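Local coordinates for peptidoglycan-recognition protein-LC isoform LCa (Drosophila melanogaster, PDB 2F2L) that senses Gram-negative peptidoglycan, pairing through its ectodomain with isoform LCx around tracheal cytotoxin, and activates the imd/Relish immune pathway, at the interface of chains A and B. Residues are numbered along the deposited sequence; one frame, centred on the assembly and turned at random. Chains: chain A, Peptidoglycan-recognition protein-LC isoform LCa; chain B, Peptidoglycan recognition protein-LC isoform LCx.

The interface of chains A and B. Residues chain A 7, 9, 44-45, 48; chain B 50-51, 54, 58.
B:Phe54 projects from helix 41-58 of chain B between A:Leu9 and helix 40-57 of chain A, with A:Leu9 over one face of its ring. The methyl CD2 of A:Leu9 sits above the plane toward the rim, 3.5 Å from ring atom CG, a CH-pi contact for which a branched aliphatic tip is well suited. The other methyl, CD1, reaches B:Val50 CG1 at 3.8 Å and B:Val51 CG2 at 3.9 Å, one helical turn back; these short beta-branched residues offer methyls close to their helix. B:Val50 CG1 also lies 3.7 Å from the backbone O of A:Gln7. With CG anti to the backbone N (chi1 -163°), the B:Phe54 ring extends toward helix 40-57. There A:Val44 CG1 meets the ring edge in its plane, 3.8 Å from CD1, a short beta-branched residue whose methyl can lie against the rim. At the ring tip, A:Leu45 CD1 approaches CZ at 3.9 Å, and the aliphatic stem of A:Arg48 crosses at about a right angle, its CB near CE1. B:Ser58, one turn further on, lies against A:Val44 through OG and A:Leu45 through CB; its small side chain probably lets the helices come close. No polar bond crosses this patch, so shape and apolar burial carry it. Behind the first shell, A:Arg48 bends at chi2 (47°) and its NE donates to the backbone O of A:Leu9 at 2.8 Å, from above the carbonyl plane. This bond ties the A:Leu9 segment to helix 40-57 and probably helps hold the leucine over the ring. Because A:Leu9 and A:Arg48 also contact tracheal cytotoxin, this apolar patch of the LCa-LCx heterodimer probably couples receptor pairing to toxin recognition.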
# COMPACT_ATOMS: atom_id res chain seq x y z
N GLN A 7 4.14 -5.02 5.44
CA GLN A 7 5.42 -4.64 4.86
C GLN A 7 5.24 -3.99 3.49
O GLN A 7 6.12 -3.25 3.07
CB GLN A 7 6.36 -5.83 4.73
CG GLN A 7 6.71 -6.55 6.01
CD GLN A 7 7.51 -7.84 5.74
OE1 GLN A 7 6.98 -8.96 5.86
NE2 GLN A 7 8.78 -7.68 5.35
N LEU A 9 2.57 -2.01 2.80
CA LEU A 9 1.73 -0.85 3.03
C LEU A 9 0.29 -1.10 2.59
O LEU A 9 -0.43 -0.19 2.22
CB LEU A 9 2.34 0.37 2.32
CG LEU A 9 2.30 1.76 2.92
CD1 LEU A 9 2.67 1.74 4.40
CD2 LEU A 9 3.23 2.68 2.14
N VAL A 44 7.44 -4.19 -3.81
CA VAL A 44 6.51 -3.55 -2.90
C VAL A 44 5.74 -2.42 -3.61
O VAL A 44 4.54 -2.32 -3.45
CB VAL A 44 7.22 -3.04 -1.61
CG1 VAL A 44 6.41 -1.93 -0.91
CG2 VAL A 44 7.47 -4.21 -0.64
N LEU A 45 6.45 -1.60 -4.38
CA LEU A 45 5.82 -0.55 -5.20
C LEU A 45 4.80 -1.15 -6.15
O LEU A 45 3.66 -0.67 -6.27
CB LEU A 45 6.88 0.21 -6.01
CG LEU A 45 6.40 1.43 -6.80
CD1 LEU A 45 5.78 2.46 -5.87
CD2 LEU A 45 7.55 2.04 -7.58
N ARG A 48 1.65 -2.60 -4.08
CA ARG A 48 0.84 -1.55 -3.45
C ARG A 48 0.06 -0.77 -4.51
O ARG A 48 -1.13 -0.49 -4.32
CB ARG A 48 1.69 -0.59 -2.58
CG ARG A 48 0.85 0.45 -1.76
CD ARG A 48 -0.32 -0.26 -1.05
NE ARG A 48 -1.28 0.60 -0.36
CZ ARG A 48 -2.40 1.05 -0.90
NH1 ARG A 48 -2.69 0.79 -2.15
NH2 ARG A 48 -3.22 1.82 -0.21
N VAL B 50 7.75 1.75 7.82
CA VAL B 50 7.36 1.18 6.53
C VAL B 50 7.09 2.30 5.53
O VAL B 50 7.52 2.22 4.39
CB VAL B 50 6.15 0.23 6.65
CG1 VAL B 50 5.74 -0.29 5.28
CG2 VAL B 50 6.49 -0.96 7.55
N VAL B 51 6.37 3.34 5.95
CA VAL B 51 6.15 4.52 5.10
C VAL B 51 7.48 5.12 4.63
O VAL B 51 7.63 5.44 3.45
CB VAL B 51 5.27 5.60 5.78
CG1 VAL B 51 5.26 6.92 4.95
CG2 VAL B 51 3.83 5.09 5.97
N PHE B 54 9.00 2.92 1.95
CA PHE B 54 8.24 3.13 0.72
C PHE B 54 8.66 4.41 -0.03
O PHE B 54 8.84 4.42 -1.25
CB PHE B 54 6.74 3.19 1.06
CG PHE B 54 5.85 2.99 -0.11
CD1 PHE B 54 5.75 1.76 -0.72
CD2 PHE B 54 5.07 4.03 -0.59
CE1 PHE B 54 4.92 1.57 -1.82
CE2 PHE B 54 4.24 3.85 -1.67
CZ PHE B 54 4.17 2.63 -2.29
N SER B 58 11.31 2.47 -2.30
CA SER B 58 10.43 2.13 -3.41
C SER B 58 10.27 3.29 -4.41
O SER B 58 10.32 3.08 -5.61
CB SER B 58 9.08 1.62 -2.90
OG SER B 58 9.24 0.54 -1.99